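Long-range contacts in petrobactin-binding protein YclQ (Bacillus subtilis subsp. subtilis str. 168, PDB 3GFV), which binds iron-free and ferric petrobactin, and its precursor 3,4-dihydroxybenzoic acid, as the solute-binding component of the YclNOPQ ABC transporter for ferric-petrobactin uptake: residues Gly81-Pro86 / Ser102-Glu107; Leu98-Ala103 / Ile119-Asp124. All coordinates share one frame; numbering follows the deposited sequence.

Contact 1 of 2, residues Gly81-Pro86 / Ser102-Glu107. With PO4 (phosphate ion), chain C.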
ATOM      1  N   GLY A  81      -0.243  14.378  12.815  1.00 25.64           N
ATOM      2  CA  GLY A  81      -1.345  13.618  13.401  1.00 26.30           C
ATOM      3  C   GLY A  81      -1.419  12.154  13.000  1.00 26.99           C
ATOM      4  O   GLY A  81      -0.458  11.388  13.150  1.00 26.12           O
ATOM      5  N   SER A  82      -2.586  11.750  12.516  1.00 25.13           N
ATOM      6  CA  SER A  82      -2.767  10.378  12.056  1.00 21.68           C
ATOM      7  C   SER A  82      -3.409  10.378  10.686  1.00 19.97           C
ATOM      8  O   SER A  82      -3.871  11.417  10.196  1.00 23.72           O
ATOM      9  CB  SER A  82      -3.634   9.590  13.044  1.00 31.78           C
ATOM     10  OG  SER A  82      -4.987   9.946  12.907  1.00 30.56           O
ATOM     11  N   LEU A  83      -3.441   9.199  10.069  1.00 21.70           N
ATOM     12  CA  LEU A  83      -3.918   9.091   8.701  1.00 26.43           C
ATOM     13  C   LEU A  83      -5.389   9.465   8.646  1.00 27.89           C
ATOM     14  O   LEU A  83      -5.838  10.058   7.669  1.00 26.29           O
ATOM     15  CB  LEU A  83      -3.720   7.673   8.176  1.00 22.71           C
ATOM     16  CG  LEU A  83      -2.254   7.314   7.926  1.00 24.07           C
ATOM     17  CD1 LEU A  83      -2.140   5.822   7.664  1.00 27.40           C
ATOM     18  CD2 LEU A  83      -1.749   8.094   6.733  1.00 22.65           C
ATOM     19  N   LYS A  84      -6.135   9.109   9.695  1.00 24.50           N
ATOM     20  CA  LYS A  84      -7.570   9.361   9.712  1.00 24.15           C
ATOM     21  C   LYS A  84      -7.933  10.652  10.446  1.00 28.77           C
ATOM     22  O   LYS A  84      -9.034  11.161  10.291  1.00 30.71           O
ATOM     23  CB  LYS A  84      -8.343   8.170  10.297  1.00 29.59           C
ATOM     24  CG  LYS A  84      -8.355   6.994   9.337  1.00 38.53           C
ATOM     25  CD  LYS A  84      -9.085   5.800   9.918  1.00 56.03           C
ATOM     26  CE  LYS A  84      -8.863   4.566   9.051  1.00 63.57           C
ATOM     27  NZ  LYS A  84      -9.503   3.342   9.630  1.00 66.93           N
ATOM     28  N   GLU A  85      -7.003  11.188  11.227  1.00 25.12           N
ATOM     29  CA  GLU A  85      -7.264  12.416  11.969  1.00 24.97           C
ATOM     30  C   GLU A  85      -6.130  13.425  11.734  1.00 23.05           C
ATOM     31  O   GLU A  85      -5.252  13.565  12.585  1.00 23.69           O
ATOM     32  CB  GLU A  85      -7.425  12.108  13.475  1.00 25.03           C
ATOM     33  CG  GLU A  85      -8.504  11.047  13.754  1.00 28.53           C
ATOM     34  CD  GLU A  85      -8.548  10.494  15.197  1.00 38.49           C
ATOM     35  OE1 GLU A  85      -7.867  10.996  16.118  1.00 40.00           O
ATOM     36  OE2 GLU A  85      -9.299   9.524  15.416  1.00 35.19           O
ATOM     37  N   PRO A  86      -6.152  14.134  10.588  1.00 24.67           N
ATOM     38  CA  PRO A  86      -5.099  15.123  10.360  1.00 22.49           C
ATOM     39  C   PRO A  86      -5.170  16.264  11.362  1.00 29.14           C
ATOM     40  O   PRO A  86      -6.258  16.703  11.766  1.00 29.30           O
ATOM     41  CB  PRO A  86      -5.401  15.647   8.942  1.00 29.20           C
ATOM     42  CG  PRO A  86      -6.208  14.544   8.296  1.00 29.22           C
ATOM     43  CD  PRO A  86      -7.049  14.011   9.423  1.00 26.39           C
ATOM     44  N   SER A 102      -4.217  10.703   0.135  1.00 21.40           N
ATOM     45  CA  SER A 102      -4.776   9.573  -0.581  1.00 19.99           C
ATOM     46  C   SER A 102      -6.115   9.177   0.020  1.00 20.81           C
ATOM     47  O   SER A 102      -6.824  10.014   0.555  1.00 22.40           O
ATOM     48  CB  SER A 102      -3.791   8.396  -0.684  1.00 27.29           C
ATOM     49  OG  SER A 102      -3.343   7.987   0.592  1.00 29.18           O
ATOM     50  N   ALA A 103      -6.481   7.916  -0.132  1.00 20.93           N
ATOM     51  CA  ALA A 103      -7.870   7.542   0.084  1.00 25.03           C
ATOM     52  C   ALA A 103      -8.412   7.913   1.477  1.00 25.93           C
ATOM     53  O   ALA A 103      -9.555   8.346   1.604  1.00 25.48           O
ATOM     54  CB  ALA A 103      -8.050   6.051  -0.197  1.00 26.80           C
ATOM     55  N   ARG A 104      -7.594   7.751   2.510  1.00 20.42           N
ATOM     56  CA  ARG A 104      -8.065   7.982   3.871  1.00 25.13           C
ATOM     57  C   ARG A 104      -8.378   9.451   4.177  1.00 27.68           C
ATOM     58  O   ARG A 104      -9.046   9.739   5.180  1.00 27.00           O
ATOM     59  CB  ARG A 104      -7.067   7.432   4.890  1.00 26.14           C
ATOM     60  CG  ARG A 104      -6.997   5.894   4.915  1.00 26.81           C
ATOM     61  CD  ARG A 104      -5.955   5.425   5.914  1.00 30.38           C
ATOM     62  NE  ARG A 104      -6.055   3.994   6.184  1.00 31.58           N
ATOM     63  CZ  ARG A 104      -5.201   3.072   5.742  1.00 31.55           C
ATOM     64  NH1 ARG A 104      -4.161   3.410   4.992  1.00 30.70           N
ATOM     65  NH2 ARG A 104      -5.393   1.799   6.059  1.00 34.21           N
ATOM     66  N   GLN A 105      -7.902  10.376   3.330  1.00 20.74           N
ATOM     67  CA  GLN A 105      -8.214  11.793   3.519  1.00 22.97           C
ATOM     68  C   GLN A 105      -9.042  12.371   2.364  1.00 23.71           C
ATOM     69  O   GLN A 105      -9.163  13.596   2.220  1.00 24.35           O
ATOM     70  CB  GLN A 105      -6.927  12.638   3.674  1.00 25.96           C
ATOM     71  CG  GLN A 105      -5.931  12.130   4.703  1.00 27.05           C
ATOM     72  CD  GLN A 105      -5.026  11.030   4.163  1.00 26.87           C
ATOM     73  OE1 GLN A 105      -4.742  10.966   2.961  1.00 24.55           O
ATOM     74  NE2 GLN A 105      -4.580  10.138   5.053  1.00 23.10           N
ATOM     75  N   SER A 106      -9.616  11.483   1.555  1.00 28.99           N
ATOM     76  CA  SER A 106     -10.332  11.863   0.325  1.00 32.74           C
ATOM     77  C   SER A 106     -11.381  12.948   0.544  1.00 32.84           C
ATOM     78  O   SER A 106     -11.486  13.907  -0.229  1.00 31.95           O
ATOM     79  CB  SER A 106     -11.024  10.636  -0.282  1.00 44.23           C
ATOM     80  OG  SER A 106     -10.125   9.896  -1.081  1.00 58.36           O
ATOM     81  N   GLU A 107     -12.154  12.798   1.610  1.00 25.97           N
ATOM     82  CA  GLU A 107     -13.196  13.760   1.920  1.00 25.80           C
ATOM     83  C   GLU A 107     -12.718  15.099   2.455  1.00 29.28           C
ATOM     84  O   GLU A 107     -13.520  16.014   2.618  1.00 32.43           O
ATOM     85  CB  GLU A 107     -14.181  13.159   2.926  1.00 37.70           C
ATOM     86  CG  GLU A 107     -15.509  12.781   2.325  1.00 47.77           C
ATOM     87  CD  GLU A 107     -16.549  12.559   3.405  1.00 46.88           C
ATOM     88  OE1 GLU A 107     -17.441  13.418   3.564  1.00 42.29           O
ATOM     89  OE2 GLU A 107     -16.437  11.543   4.113  1.00 53.74           O
TER
HETATM   90  P   PO4 C 304      -9.324   1.944   6.584  1.00 94.07           P
HETATM   91  O1  PO4 C 304      -8.671   1.506   5.294  1.00 93.38           O
HETATM   92  O2  PO4 C 304      -8.283   2.020   7.676  1.00 90.60           O
HETATM   93  O3  PO4 C 304      -9.965   3.302   6.385  1.00 92.85           O
HETATM   94  O4  PO4 C 304     -10.379   0.934   6.968  1.00 95.61           O
HETATM   95  O   HOH W   1      -8.584  11.546   7.103  1.00 30.03           O
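A bend at chi2 (83°) brings Gln105 CD beside Leu83, and the amide turns NE2 to Leu83 O, while Arg104, extended from CG to NE (chi3 168°), runs out past the same leucine. The amide is used at both ends, which fixes its rotation. NE2 donates to Leu83 O at 2.9 Å, with the acceptor close to the amide plane, and OE1 accepts from Ser102 N at 2.9 Å, nearly straight at 176°. A water lies 2.7 Å from Arg104 O and 3.2 Å from Leu83 O, placed to bridge the two backbones. Leu83 CB packs on Arg104 CD at 3.9 Å. Lys84 NZ donates to phosphate O2 at 2.7 Å, and Arg104 NE and NH2 reach that oxygen through weak bonds. The ion, probably from the crystallisation liquor, would offset two like charges, 4.9 Å apart at Lys84 NZ and Arg104 NE. Arg104 NH2 also donates to Tyr275 O of helix 271-276, with a cation-pi contact, probably where the lobes approach. Two loops that follow strands of the parallel sheet pack here: one between strand 78-79 and helix 88-93, the other, with its 3-10 segment, between strand 98-101 and helix 109-115, whose Phe112 touches Pro86 and Gln105.

Contact 2 of 2, residues Leu98-Ala103 / Ile119-Asp124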
ATOM      1  N   LEU A  98       3.064  22.170  -0.922  1.00 23.57           N
ATOM      2  CA  LEU A  98       2.359  21.064  -1.576  1.00 21.18           C
ATOM      3  C   LEU A  98       1.845  20.092  -0.507  1.00 21.89           C
ATOM      4  O   LEU A  98       2.550  19.806   0.463  1.00 23.75           O
ATOM      5  CB  LEU A  98       3.278  20.323  -2.543  1.00 21.73           C
ATOM      6  CG  LEU A  98       2.702  19.055  -3.197  1.00 26.30           C
ATOM      7  CD1 LEU A  98       1.536  19.359  -4.123  1.00 23.94           C
ATOM      8  CD2 LEU A  98       3.791  18.285  -3.959  1.00 23.64           C
ATOM      9  N   ILE A  99       0.622  19.593  -0.673  1.00 19.42           N
ATOM     10  CA  ILE A  99       0.119  18.543   0.223  1.00 20.63           C
ATOM     11  C   ILE A  99      -0.263  17.339  -0.628  1.00 20.91           C
ATOM     12  O   ILE A  99      -0.898  17.490  -1.678  1.00 21.48           O
ATOM     13  CB  ILE A  99      -1.094  19.014   1.055  1.00 22.17           C
ATOM     14  CG1 ILE A  99      -0.743  20.305   1.825  1.00 22.43           C
ATOM     15  CG2 ILE A  99      -1.516  17.912   2.030  1.00 23.33           C
ATOM     16  CD1 ILE A  99      -1.986  20.995   2.457  1.00 21.90           C
ATOM     17  N   ILE A 100       0.151  16.156  -0.188  1.00 21.79           N
ATOM     18  CA  ILE A 100      -0.162  14.922  -0.899  1.00 22.23           C
ATOM     19  C   ILE A 100      -1.068  14.082  -0.013  1.00 23.38           C
ATOM     20  O   ILE A 100      -0.720  13.781   1.141  1.00 21.11           O
ATOM     21  CB  ILE A 100       1.100  14.110  -1.215  1.00 20.80           C
ATOM     22  CG1 ILE A 100       2.005  14.874  -2.190  1.00 18.78           C
ATOM     23  CG2 ILE A 100       0.723  12.681  -1.721  1.00 20.69           C
ATOM     24  CD1 ILE A 100       3.353  14.179  -2.433  1.00 20.54           C
ATOM     25  N   ILE A 101      -2.233  13.718  -0.537  1.00 21.20           N
ATOM     26  CA  ILE A 101      -3.164  12.884   0.230  1.00 21.39           C
ATOM     27  C   ILE A 101      -3.529  11.620  -0.532  1.00 22.92           C
ATOM     28  O   ILE A 101      -3.193  11.461  -1.709  1.00 24.30           O
ATOM     29  CB  ILE A 101      -4.466  13.649   0.598  1.00 23.91           C
ATOM     30  CG1 ILE A 101      -5.237  14.056  -0.676  1.00 23.51           C
ATOM     31  CG2 ILE A 101      -4.132  14.863   1.435  1.00 22.19           C
ATOM     32  CD1 ILE A 101      -6.624  14.650  -0.428  1.00 25.97           C
ATOM     33  N   SER A 102      -4.217  10.703   0.135  1.00 21.40           N
ATOM     34  CA  SER A 102      -4.776   9.573  -0.581  1.00 19.99           C
ATOM     35  C   SER A 102      -6.115   9.177   0.020  1.00 20.81           C
ATOM     36  O   SER A 102      -6.824  10.014   0.555  1.00 22.40           O
ATOM     37  CB  SER A 102      -3.791   8.396  -0.684  1.00 27.29           C
ATOM     38  OG  SER A 102      -3.343   7.987   0.592  1.00 29.18           O
ATOM     39  N   ALA A 103      -6.481   7.916  -0.132  1.00 20.93           N
ATOM     40  CA  ALA A 103      -7.870   7.542   0.084  1.00 25.03           C
ATOM     41  C   ALA A 103      -8.412   7.913   1.477  1.00 25.93           C
ATOM     42  O   ALA A 103      -9.555   8.346   1.604  1.00 25.48           O
ATOM     43  CB  ALA A 103      -8.050   6.051  -0.197  1.00 26.80           C
ATOM     44  N   ILE A 119      -2.695  17.372  -3.967  1.00 21.79           N
ATOM     45  CA  ILE A 119      -2.910  16.364  -4.984  1.00 22.23           C
ATOM     46  C   ILE A 119      -3.197  15.040  -4.301  1.00 22.78           C
ATOM     47  O   ILE A 119      -2.666  14.747  -3.236  1.00 22.68           O
ATOM     48  CB  ILE A 119      -1.696  16.244  -5.940  1.00 21.19           C
ATOM     49  CG1 ILE A 119      -0.440  15.782  -5.172  1.00 22.22           C
ATOM     50  CG2 ILE A 119      -1.476  17.598  -6.678  1.00 26.43           C
ATOM     51  CD1 ILE A 119       0.793  15.527  -6.044  1.00 23.89           C
ATOM     52  N   TYR A 120      -4.050  14.256  -4.942  1.00 20.49           N
ATOM     53  CA  TYR A 120      -4.372  12.899  -4.497  1.00 22.15           C
ATOM     54  C   TYR A 120      -3.534  11.873  -5.245  1.00 21.96           C
ATOM     55  O   TYR A 120      -3.558  11.838  -6.489  1.00 26.20           O
ATOM     56  CB  TYR A 120      -5.851  12.674  -4.762  1.00 22.52           C
ATOM     57  CG  TYR A 120      -6.359  11.309  -4.391  1.00 22.62           C
ATOM     58  CD1 TYR A 120      -7.083  11.127  -3.222  1.00 24.96           C
ATOM     59  CD2 TYR A 120      -6.157  10.221  -5.226  1.00 28.07           C
ATOM     60  CE1 TYR A 120      -7.585   9.870  -2.877  1.00 27.51           C
ATOM     61  CE2 TYR A 120      -6.653   8.949  -4.884  1.00 30.13           C
ATOM     62  CZ  TYR A 120      -7.365   8.796  -3.704  1.00 33.33           C
ATOM     63  OH  TYR A 120      -7.864   7.562  -3.336  1.00 36.51           O
ATOM     64  N   LEU A 121      -2.773  11.058  -4.513  1.00 19.68           N
ATOM     65  CA  LEU A 121      -1.952  10.013  -5.149  1.00 17.89           C
ATOM     66  C   LEU A 121      -2.230   8.618  -4.558  1.00 29.21           C
ATOM     67  O   LEU A 121      -1.304   7.901  -4.166  1.00 35.24           O
ATOM     68  CB  LEU A 121      -0.457  10.292  -4.998  1.00 18.75           C
ATOM     69  CG  LEU A 121       0.051  11.576  -5.666  1.00 21.15           C
ATOM     70  CD1 LEU A 121       1.568  11.725  -5.482  1.00 24.25           C
ATOM     71  CD2 LEU A 121      -0.326  11.626  -7.158  1.00 25.90           C
ATOM     72  N   GLY A 122      -3.481   8.214  -4.495  1.00 32.00           N
ATOM     73  CA  GLY A 122      -3.747   6.835  -4.086  1.00 25.70           C
ATOM     74  C   GLY A 122      -3.908   5.894  -5.258  1.00 25.59           C
ATOM     75  O   GLY A 122      -4.449   6.276  -6.287  1.00 26.62           O
ATOM     76  N   VAL A 123      -3.484   4.642  -5.093  1.00 25.36           N
ATOM     77  CA  VAL A 123      -3.685   3.658  -6.150  1.00 24.89           C
ATOM     78  C   VAL A 123      -5.170   3.362  -6.330  1.00 26.98           C
ATOM     79  O   VAL A 123      -5.952   3.383  -5.367  1.00 28.54           O
ATOM     80  CB  VAL A 123      -2.899   2.341  -5.908  1.00 26.36           C
ATOM     81  CG1 VAL A 123      -1.384   2.582  -6.028  1.00 31.40           C
ATOM     82  CG2 VAL A 123      -3.270   1.721  -4.553  1.00 31.34           C
ATOM     83  N   ASP A 124      -5.561   3.099  -7.566  1.00 24.10           N
ATOM     84  CA  ASP A 124      -6.916   2.639  -7.849  1.00 26.12           C
ATOM     85  C   ASP A 124      -6.797   1.125  -8.001  1.00 22.72           C
ATOM     86  O   ASP A 124      -6.208   0.645  -8.971  1.00 25.83           O
ATOM     87  CB  ASP A 124      -7.428   3.308  -9.137  1.00 31.40           C
ATOM     88  CG  ASP A 124      -8.742   2.708  -9.650  1.00 37.59           C
ATOM     89  OD1 ASP A 124      -9.265   1.729  -9.054  1.00 35.17           O
ATOM     90  OD2 ASP A 124      -9.246   3.230 -10.669  1.00 41.70           O
TER
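Ile119 pairs with Ile100, and Tyr120 with Ile101, in parallel register. Three backbone bonds, each 2.9 Å, hold the strands: Ile119 N to Ile99 O, Ile101 N to Ile119 O and Leu121 N to Ile101 O. The carbonyls of Ile119 and Ile101 each take a CA-H contact as well, from Ile100 CA and Tyr120 CA. On one face Ile100 and Ile119 run alongside each other in the same direction, their CG1 atoms 4.0 Å apart; just beyond the strand, Leu121 CD1 meets Ile100 CG2 obliquely at 4.0 Å. On the other face, chi1 of 179° sets Tyr120 CG anti to the backbone N, and from there the ring lies beside the chain of Ser102 and Ala103. Ser102 CA sits over it in a CH-pi contact, 4.1 Å from the centroid, and Tyr120 OH comes within 3.4 Å of Ala103 CA. Ser102 CB rests on Gly122 CA at 3.7 Å. In the next shell, Ser102 OG is hydrogen-bonded to Asp41, helix 109-115 covers Ile101, and helix 128-142 covers Ile119 and Leu121. Strand 98-101, helix 109-115 and strand 118-120, outermost on its side within this chain, form a beta-alpha-beta crossover, as found in the parallel sheets of periplasmic binding proteins.

Contact 2 is buried and joins two neighbouring strands of the five-stranded parallel sheet; contact 1 is partly buried and joins loops that follow strands 78-79 and 98-101. Their chemistry follows this placement. In 98-103/119-124, regular main-chain bonds are flanked by aliphatic side chains and the Tyr120 ring, whereas 81-86/102-107 combines a side-chain amide bond, a water and Leu83-Arg104 packing, with two basic side chains meeting a phosphate at the surface. Ser102 and Ala103 belong to both, where strand 98-101 gives way to the loop, with its 3-10 segment, before helix 109-115. That helix packs against both contacts, with Phe112 touching side chains of each. The two also meet directly, Ser106 of contact 1 packing on the Tyr120 ring of contact 2.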